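Local coordinates for putative GAF sensor protein (Burkholderia vietnamiensis, PDB 5HL6) that probably reduces the R-sulfoxide of free L-methionine, as a single-GAF-domain member of the free methionine sulfoxide reductase family, at residues L59-F64 / V139-S144; T70-G75 / V84-G89; K90-T95 / E124-L129. All coordinates share one frame; numbering follows the deposited sequence.

Contact 1 (L59-F64 / V139-S144); sequences LNWAGF and VWDVDS. With EDO (1,2-ethanediol), chain C.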
loop_
_atom_site.group_PDB
_atom_site.type_symbol
_atom_site.label_atom_id
_atom_site.label_comp_id
_atom_site.label_asym_id
_atom_site.label_seq_id
_atom_site.Cartn_x
_atom_site.Cartn_y
_atom_site.Cartn_z
ATOM N N LEU B 59 -9.722 7.371 10.293
ATOM C CA LEU B 59 -9.814 6.624 9.046
ATOM C C LEU B 59 -9.526 5.148 9.300
ATOM O O LEU B 59 -8.750 4.797 10.193
ATOM C CB LEU B 59 -8.830 7.145 7.995
ATOM C CG LEU B 59 -8.958 8.593 7.531
ATOM C CD1 LEU B 59 -8.009 8.841 6.370
ATOM C CD2 LEU B 59 -10.398 8.885 7.125
ATOM N N ASN B 60 -10.159 4.278 8.508
ATOM C CA ASN B 60 -9.855 2.856 8.578
ATOM C C ASN B 60 -9.511 2.237 7.227
ATOM O O ASN B 60 -9.143 1.059 7.181
ATOM C CB ASN B 60 -11.015 2.079 9.228
ATOM C CG ASN B 60 -12.258 2.040 8.368
ATOM O OD1 ASN B 60 -12.782 3.074 7.968
ATOM N ND2 ASN B 60 -12.744 0.841 8.088
ATOM N N TRP B 61 -9.587 2.994 6.134
ATOM C CA TRP B 61 -9.182 2.490 4.832
ATOM C C TRP B 61 -8.932 3.680 3.927
ATOM O O TRP B 61 -9.649 4.678 4.015
ATOM C CB TRP B 61 -10.260 1.588 4.216
ATOM C CG TRP B 61 -9.733 0.502 3.304
ATOM C CD1 TRP B 61 -9.363 -0.762 3.675
ATOM C CD2 TRP B 61 -9.551 0.571 1.878
ATOM N NE1 TRP B 61 -8.958 -1.478 2.576
ATOM C CE2 TRP B 61 -9.061 -0.685 1.462
ATOM C CE3 TRP B 61 -9.760 1.570 0.914
ATOM C CZ2 TRP B 61 -8.795 -0.977 0.126
ATOM C CZ3 TRP B 61 -9.473 1.284 -0.421
ATOM C CH2 TRP B 61 -8.990 0.024 -0.800
ATOM N N ALA B 62 -7.928 3.566 3.060
ATOM C CA ALA B 62 -7.682 4.601 2.057
ATOM C C ALA B 62 -6.814 4.010 0.956
ATOM O O ALA B 62 -5.699 3.546 1.227
ATOM C CB ALA B 62 -7.021 5.825 2.692
ATOM N N GLY B 63 -7.319 4.015 -0.274
ATOM C CA GLY B 63 -6.574 3.408 -1.361
ATOM C C GLY B 63 -7.321 3.476 -2.677
ATOM O O GLY B 63 -8.409 4.058 -2.778
ATOM N N PHE B 64 -6.719 2.838 -3.680
ATOM C CA PHE B 64 -7.150 2.901 -5.070
ATOM C C PHE B 64 -7.801 1.599 -5.518
ATOM O O PHE B 64 -7.392 0.514 -5.105
ATOM C CB PHE B 64 -5.947 3.154 -5.990
ATOM C CG PHE B 64 -5.308 4.494 -5.808
ATOM C CD1 PHE B 64 -5.761 5.591 -6.527
ATOM C CD2 PHE B 64 -4.242 4.654 -4.940
ATOM C CE1 PHE B 64 -5.176 6.837 -6.375
ATOM C CE2 PHE B 64 -3.634 5.890 -4.791
ATOM C CZ PHE B 64 -4.111 6.990 -5.510
ATOM N N VAL B 139 -10.874 4.528 -9.110
ATOM C CA VAL B 139 -11.430 5.361 -8.053
ATOM C C VAL B 139 -10.458 5.435 -6.888
ATOM O O VAL B 139 -9.628 4.549 -6.681
ATOM C CB VAL B 139 -12.797 4.860 -7.546
ATOM C CG1 VAL B 139 -13.781 4.667 -8.707
ATOM C CG2 VAL B 139 -12.625 3.586 -6.725
ATOM N N TRP B 140 -10.579 6.520 -6.129
ATOM C CA TRP B 140 -9.932 6.692 -4.834
ATOM C C TRP B 140 -10.999 6.528 -3.761
ATOM O O TRP B 140 -12.046 7.180 -3.836
ATOM C CB TRP B 140 -9.284 8.080 -4.752
ATOM C CG TRP B 140 -8.886 8.513 -3.373
ATOM C CD1 TRP B 140 -9.505 9.449 -2.604
ATOM C CD2 TRP B 140 -7.768 8.034 -2.604
ATOM N NE1 TRP B 140 -8.851 9.585 -1.404
ATOM C CE2 TRP B 140 -7.781 8.729 -1.378
ATOM C CE3 TRP B 140 -6.765 7.092 -2.835
ATOM C CZ2 TRP B 140 -6.841 8.498 -0.374
ATOM C CZ3 TRP B 140 -5.824 6.867 -1.841
ATOM C CH2 TRP B 140 -5.867 7.573 -0.626
ATOM N N ASP B 141 -10.752 5.650 -2.782
ATOM C CA ASP B 141 -11.755 5.281 -1.778
ATOM C C ASP B 141 -11.191 5.485 -0.379
ATOM O O ASP B 141 -10.098 5.001 -0.080
ATOM C CB ASP B 141 -12.189 3.818 -1.961
ATOM C CG ASP B 141 -13.183 3.349 -0.901
ATOM O OD1 ASP B 141 -13.977 4.164 -0.379
ATOM O OD2 ASP B 141 -13.169 2.148 -0.591
ATOM N N VAL B 142 -11.941 6.180 0.489
ATOM C CA VAL B 142 -11.543 6.396 1.881
ATOM C C VAL B 142 -12.717 6.076 2.789
ATOM O O VAL B 142 -13.850 6.487 2.520
ATOM C CB VAL B 142 -11.062 7.837 2.145
ATOM C CG1 VAL B 142 -10.535 7.972 3.575
ATOM C CG2 VAL B 142 -9.973 8.223 1.165
ATOM N N ASP B 143 -12.442 5.376 3.885
ATOM C CA ASP B 143 -13.474 4.951 4.812
ATOM C C ASP B 143 -13.120 5.376 6.229
ATOM O O ASP B 143 -11.944 5.493 6.591
ATOM C CB ASP B 143 -13.669 3.428 4.748
ATOM C CG ASP B 143 -14.094 2.964 3.373
ATOM O OD1 ASP B 143 -15.309 2.892 3.127
ATOM O OD2 ASP B 143 -13.216 2.706 2.525
ATOM N N SER B 144 -14.153 5.570 7.038
ATOM C CA SER B 144 -14.025 5.912 8.444
ATOM C C SER B 144 -14.932 5.004 9.256
ATOM O O SER B 144 -16.009 4.630 8.785
ATOM C CB SER B 144 -14.422 7.375 8.687
ATOM O OG SER B 144 -14.516 7.675 10.073
HETATM C C1 EDO C . -5.770 6.475 10.275
HETATM O O1 EDO C . -6.675 7.480 10.758
HETATM C C2 EDO C . -4.371 6.713 10.838
HETATM O O2 EDO C . -3.963 8.052 10.526
#

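Contact 2 (T70-G75 / V84-G89); sequences TELVVG and VRIALG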
loop_
_atom_site.group_PDB
_atom_site.type_symbol
_atom_site.label_atom_id
_atom_site.label_comp_id
_atom_site.label_asym_id
_atom_site.label_seq_id
_atom_site.Cartn_x
_atom_site.Cartn_y
_atom_site.Cartn_z
ATOM N N THR B 70 -12.518 -3.575 -17.843
ATOM C CA THR B 70 -13.800 -4.236 -17.637
ATOM C C THR B 70 -14.402 -3.905 -16.283
ATOM O O THR B 70 -15.595 -3.587 -16.198
ATOM C CB THR B 70 -13.625 -5.757 -17.780
ATOM O OG1 THR B 70 -13.222 -6.064 -19.120
ATOM C CG2 THR B 70 -14.918 -6.487 -17.450
ATOM N N GLU B 71 -13.605 -3.967 -15.216
ATOM C CA GLU B 71 -14.097 -3.711 -13.874
ATOM C C GLU B 71 -12.974 -3.111 -13.046
ATOM O O GLU B 71 -11.837 -2.979 -13.511
ATOM C CB GLU B 71 -14.641 -4.997 -13.234
ATOM C CG GLU B 71 -13.605 -6.103 -13.089
ATOM C CD GLU B 71 -14.204 -7.382 -12.525
ATOM O OE1 GLU B 71 -15.375 -7.358 -12.082
ATOM O OE2 GLU B 71 -13.498 -8.411 -12.533
ATOM N N LEU B 72 -13.301 -2.751 -11.806
ATOM C CA LEU B 72 -12.309 -2.258 -10.852
ATOM C C LEU B 72 -11.537 -3.408 -10.201
ATOM O O LEU B 72 -12.103 -4.464 -9.888
ATOM C CB LEU B 72 -12.992 -1.421 -9.769
ATOM C CG LEU B 72 -13.712 -0.159 -10.249
ATOM C CD1 LEU B 72 -14.482 0.477 -9.108
ATOM C CD2 LEU B 72 -12.666 0.808 -10.760
ATOM N N VAL B 73 -10.234 -3.185 -9.995
ATOM C CA VAL B 73 -9.324 -4.144 -9.369
ATOM C C VAL B 73 -8.507 -3.380 -8.336
ATOM O O VAL B 73 -7.973 -2.309 -8.642
ATOM C CB VAL B 73 -8.385 -4.813 -10.396
ATOM C CG1 VAL B 73 -7.545 -5.904 -9.712
ATOM C CG2 VAL B 73 -9.168 -5.384 -11.592
ATOM N N VAL B 74 -8.427 -3.907 -7.108
ATOM C CA VAL B 74 -7.828 -3.126 -6.030
ATOM C C VAL B 74 -6.354 -2.881 -6.332
ATOM O O VAL B 74 -5.651 -3.759 -6.852
ATOM C CB VAL B 74 -8.013 -3.824 -4.672
ATOM C CG1 VAL B 74 -7.112 -5.070 -4.545
ATOM C CG2 VAL B 74 -7.737 -2.849 -3.534
ATOM N N GLY B 75 -5.892 -1.664 -6.034
ATOM C CA GLY B 75 -4.491 -1.292 -6.151
ATOM C C GLY B 75 -3.891 -1.119 -4.769
ATOM O O GLY B 75 -4.371 -1.721 -3.808
ATOM N N VAL B 84 -11.595 -7.094 -3.743
ATOM C CA VAL B 84 -10.530 -7.280 -4.726
ATOM C C VAL B 84 -10.980 -6.834 -6.109
ATOM O O VAL B 84 -10.297 -6.048 -6.769
ATOM C CB VAL B 84 -10.056 -8.749 -4.732
ATOM C CG1 VAL B 84 -8.838 -8.911 -5.623
ATOM C CG2 VAL B 84 -9.747 -9.211 -3.311
ATOM N N ARG B 85 -12.140 -7.308 -6.555
ATOM C CA ARG B 85 -12.729 -6.896 -7.821
ATOM C C ARG B 85 -14.129 -6.349 -7.592
ATOM O O ARG B 85 -14.912 -6.919 -6.822
ATOM C CB ARG B 85 -12.772 -8.059 -8.816
ATOM C CG ARG B 85 -11.398 -8.363 -9.367
ATOM C CD ARG B 85 -11.335 -9.559 -10.296
ATOM N NE ARG B 85 -9.965 -9.637 -10.786
ATOM C CZ ARG B 85 -9.543 -9.025 -11.888
ATOM N NH1 ARG B 85 -10.411 -8.349 -12.631
ATOM N NH2 ARG B 85 -8.263 -9.101 -12.252
ATOM N N ILE B 86 -14.442 -5.245 -8.270
ATOM C CA ILE B 86 -15.748 -4.598 -8.159
ATOM C C ILE B 86 -16.261 -4.294 -9.563
ATOM O O ILE B 86 -15.597 -3.588 -10.333
ATOM C CB ILE B 86 -15.686 -3.314 -7.316
ATOM C CG1 ILE B 86 -15.192 -3.622 -5.904
ATOM C CG2 ILE B 86 -17.052 -2.653 -7.236
ATOM C CD1 ILE B 86 -14.901 -2.392 -5.093
ATOM N N ALA B 87 -17.446 -4.816 -9.889
ATOM C CA ALA B 87 -18.063 -4.543 -11.175
ATOM C C ALA B 87 -18.564 -3.104 -11.228
ATOM O O ALA B 87 -18.941 -2.518 -10.210
ATOM C CB ALA B 87 -19.227 -5.502 -11.431
ATOM N N LEU B 88 -18.554 -2.534 -12.432
ATOM C CA LEU B 88 -19.183 -1.238 -12.650
ATOM C C LEU B 88 -20.614 -1.260 -12.131
ATOM O O LEU B 88 -21.362 -2.212 -12.376
ATOM C CB LEU B 88 -19.158 -0.883 -14.138
ATOM C CG LEU B 88 -17.801 -0.429 -14.711
ATOM C CD1 LEU B 88 -17.909 -0.110 -16.189
ATOM C CD2 LEU B 88 -17.217 0.763 -13.946
ATOM N N GLY B 89 -20.983 -0.216 -11.388
ATOM C CA GLY B 89 -22.319 -0.097 -10.846
ATOM C C GLY B 89 -22.567 -0.806 -9.530
ATOM O O GLY B 89 -23.639 -0.621 -8.945
HETATM O O HOH W 1 -17.963 -4.009 -14.676
#

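Contact 3 (K90-T95 / E124-L129); sequences KGVCGT and EIVVPL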
loop_
_atom_site.group_PDB
_atom_site.type_symbol
_atom_site.label_atom_id
_atom_site.label_comp_id
_atom_site.label_asym_id
_atom_site.label_seq_id
_atom_site.Cartn_x
_atom_site.Cartn_y
_atom_site.Cartn_z
ATOM N N LYS B 90 -21.626 -1.606 -9.031
ATOM C CA LYS B 90 -21.872 -2.408 -7.836
ATOM C C LYS B 90 -21.267 -1.702 -6.629
ATOM O O LYS B 90 -20.063 -1.419 -6.609
ATOM C CB LYS B 90 -21.299 -3.816 -7.990
ATOM N N GLY B 91 -22.106 -1.400 -5.636
ATOM C CA GLY B 91 -21.632 -0.774 -4.412
ATOM C C GLY B 91 -21.222 0.678 -4.609
ATOM O O GLY B 91 -21.345 1.255 -5.686
ATOM N N VAL B 92 -20.727 1.274 -3.520
ATOM C CA VAL B 92 -20.340 2.686 -3.543
ATOM C C VAL B 92 -19.237 2.925 -4.571
ATOM O O VAL B 92 -19.301 3.870 -5.367
ATOM C CB VAL B 92 -19.897 3.151 -2.141
ATOM C CG1 VAL B 92 -19.583 4.651 -2.151
ATOM C CG2 VAL B 92 -20.954 2.823 -1.091
ATOM N N CYS B 93 -18.204 2.070 -4.563
ATOM C CA CYS B 93 -17.076 2.236 -5.479
ATOM C C CYS B 93 -17.471 1.979 -6.927
ATOM O O CYS B 93 -17.060 2.721 -7.833
ATOM C CB CYS B 93 -15.933 1.301 -5.077
ATOM S SG CYS B 93 -15.055 1.830 -3.606
ATOM N N GLY B 94 -18.231 0.910 -7.178
ATOM C CA GLY B 94 -18.678 0.643 -8.534
ATOM C C GLY B 94 -19.638 1.701 -9.036
ATOM O O GLY B 94 -19.619 2.053 -10.222
ATOM N N THR B 95 -20.469 2.232 -8.139
ATOM C CA THR B 95 -21.344 3.342 -8.499
ATOM C C THR B 95 -20.525 4.570 -8.867
ATOM O O THR B 95 -20.796 5.226 -9.879
ATOM C CB THR B 95 -22.294 3.663 -7.346
ATOM O OG1 THR B 95 -23.190 2.559 -7.128
ATOM C CG2 THR B 95 -23.098 4.924 -7.653
ATOM N N GLU B 124 -17.910 7.012 4.146
ATOM C CA GLU B 124 -17.049 6.687 3.022
ATOM C C GLU B 124 -17.149 7.801 1.996
ATOM O O GLU B 124 -18.200 8.432 1.846
ATOM C CB GLU B 124 -17.454 5.334 2.419
ATOM C CG GLU B 124 -16.719 4.932 1.145
ATOM C CD GLU B 124 -17.085 3.530 0.685
ATOM O OE1 GLU B 124 -16.314 2.930 -0.095
ATOM O OE2 GLU B 124 -18.152 3.033 1.099
ATOM N N ILE B 125 -16.042 8.043 1.305
ATOM C CA ILE B 125 -16.009 8.945 0.162
ATOM C C ILE B 125 -15.249 8.236 -0.953
ATOM O O ILE B 125 -14.187 7.639 -0.708
ATOM C CB ILE B 125 -15.365 10.299 0.520
ATOM C CG1 ILE B 125 -15.314 11.207 -0.702
ATOM C CG2 ILE B 125 -13.943 10.113 1.074
ATOM C CD1 ILE B 125 -14.880 12.604 -0.376
ATOM N N VAL B 126 -15.816 8.255 -2.161
ATOM C CA VAL B 126 -15.190 7.651 -3.336
ATOM C C VAL B 126 -15.115 8.690 -4.443
ATOM O O VAL B 126 -16.148 9.225 -4.861
ATOM C CB VAL B 126 -15.946 6.410 -3.838
ATOM C CG1 VAL B 126 -15.169 5.812 -4.995
ATOM C CG2 VAL B 126 -16.113 5.389 -2.721
ATOM N N VAL B 127 -13.908 8.944 -4.938
ATOM C CA VAL B 127 -13.647 9.955 -5.961
ATOM C C VAL B 127 -13.268 9.234 -7.249
ATOM O O VAL B 127 -12.252 8.529 -7.278
ATOM C CB VAL B 127 -12.533 10.922 -5.527
ATOM C CG1 VAL B 127 -12.242 11.958 -6.632
ATOM C CG2 VAL B 127 -12.905 11.617 -4.228
ATOM N N PRO B 128 -14.025 9.385 -8.333
ATOM C CA PRO B 128 -13.611 8.778 -9.603
ATOM C C PRO B 128 -12.374 9.467 -10.161
ATOM O O PRO B 128 -12.170 10.669 -9.975
ATOM C CB PRO B 128 -14.827 8.986 -10.509
ATOM C CG PRO B 128 -15.496 10.206 -9.948
ATOM C CD PRO B 128 -15.294 10.123 -8.459
ATOM N N LEU B 129 -11.539 8.682 -10.840
ATOM C CA LEU B 129 -10.290 9.145 -11.436
ATOM C C LEU B 129 -10.415 9.004 -12.940
ATOM O O LEU B 129 -10.611 7.893 -13.445
ATOM C CB LEU B 129 -9.096 8.333 -10.921
ATOM C CG LEU B 129 -8.955 8.292 -9.401
ATOM C CD1 LEU B 129 -7.947 7.193 -8.969
ATOM C CD2 LEU B 129 -8.555 9.666 -8.863
#

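Contact 1 (L59-F64 / V139-S144)
Two central strands of the GAF-domain sheet pair here, Trp61-Phe64 against Val139-Ser144, with a classic beta bulge at one end. The strand segments run antiparallel at 173°. At the bulge Asn60 and Trp61 both face Asp143: Asn60 N donates to Asp143 O at 2.9 Å, from above the carbonyl plane, and Trp61 N adds a weak bond to the same oxygen. Beyond it the pairing is regular: Asp141 N reaches Gly63 O at 2.8 Å, nearly along the C=O axis. Leu59 N donates to O1 of a 1,2-ethanediol, probably from the crystallisation liquor.

On the face carrying Ala62, Phe64, Trp140 and Val142, Trp140 and Phe64 form a T-shaped stack, centroids 5.0 Å apart and planes at 60°. Trp140 CE3 sits over the middle of the Phe64 ring, 3.8 Å from Phe64 CZ. Trp140 CG lies anti to the backbone N (chi1 166°), which swings the indole back across the partner strand and brings its CZ3 to 3.6 Å from Gly63 CA. Ala62 CB meets the far end of the same ring, 3.9 Å from Trp140 CH2.

The opposite face carries Trp61, Asp141 and Asp143. Trp61 turns its CE3 edge to Asp141 O, in the ring plane, while Asp143 OD2 comes to 3.6 Å from Trp61 CB. The indole is fixed further by a bond from NE1 to Lys80 O and a stack on Phe77.

Helices 41-55 and 152-176 cover the Phe64-Trp140 face, and strands 72-77 and 123-130 flank the pair within the sheet.

Contact 2 (T70-G75 / V84-G89)
Arg85 and Glu71 meet in a salt bridge between the two segments, Arg85 NH1 lying 3.1 Å from Glu71 OE2 with an N-H...O angle of 159°. The oxygen is approached on its anti side and lies close to the guanidinium plane, although the carboxylate and guanidinium planes are turned 42° apart. Arg85 is extended from CG to NE, and its aliphatic part passes the same acid: Arg85 CD is 3.3 Å from Glu71 OE2. Over one face of the guanidinium lies a methyl of Val73, two residues on from Glu71: Val73 CG2 is 3.4 Å from Arg85 NH1 and displaced toward the rim of the group. Val73 and Arg85 are a non-hydrogen-bonded antiparallel pair, and their side chains run side by side in the same direction.

The backbone fixes that register. Leu72 and Ile86 form the hydrogen-bonded pair, with Leu72 N donating to Ile86 O and Ile86 N to Leu72 O, each at 2.9 Å; Val74 N continues the series to Val84 O. On the other face Leu72 CB packs 4.1 Å from Ile86 CB. Past the paired residues the two segments are joined by a water, which donates to Thr70 O at 2.8 Å and accepts from Leu88 N at 2.7 Å.

Further out, Asp68 shares Arg85 NH1 through a second salt bridge and takes bonds from the backbone N of Thr70 and Glu71. Arg85 NE is engaged by Glu38 of the second subunit, whose Pro39 and Asp40 also pack on Arg85 and Val73. This is a beta hairpin at the margin of the sheet, with one face turned to the dimer interface and the other, through Leu72 and Ile86, to Tyr65 and helix 91-99.

Contact 3 (K90-T95 / E124-L129)
The carboxylate of Glu124 is sandwiched. One face is roofed by Val92, whose CG1 stands almost straight above Glu124 CD at 3.9 Å; the other is met by Asp143 OD1. Near the carboxylate plane, beside Glu124 OE1, comes Asp141 OD1, so three acids cluster beneath the helix start. Glu124 gets there fully extended, with CG anti to the backbone N (chi1 174°).

Val92 also spans to the next residue on the helix 91-99 side of the strand, Val126: Val92 CG1 touches Val126 CG2 at 3.6 Å, the two side chains crossing at a slant. The same methyl, Val126 CG2, is approached by Cys93 SG at 3.8 Å, and Cys93 SG is 3.9 Å from Glu124 OE1. No hydrogen bond links the segments. The helix turn is closed on its own account by Thr95, whose N and OG1 reach Gly91 O from opposite faces of its carbonyl plane.

Helix 91-95 and strand 124-129 run nearly codirectionally, at 25° with axes 8.4 Å apart. Helix 91-99 thus lies over the sheet, Val92 reaching strand 103-105 and Cys93 reaching Asp141 of strand 136-144, while helix 152-176 packs on the opposite face.

Contact 1 is the middle of the sheet; contact 2 adjoins it through strand 72-77, centres about 15 Å apart, and contact 3 through strand 123-130, about 10 Å. Phe64 O probably accepts from Gly75 N at 2.8 Å, joining contacts 1 and 2; Val127 N probably bonds Trp140 O at 2.8 Å, joining 1 and 3. Contacts 2 and 3, about 10 Å apart between centres, meet where Gly89 N approaches Gly94 O at 2.9 Å. Trp61, the three acids and Cys93 gather on one side of the sheet, consistent with the family's sulfoxide pocket; Ile86 touches both Cys93 and Cys117, the latter disulfide-bonded to Cys83.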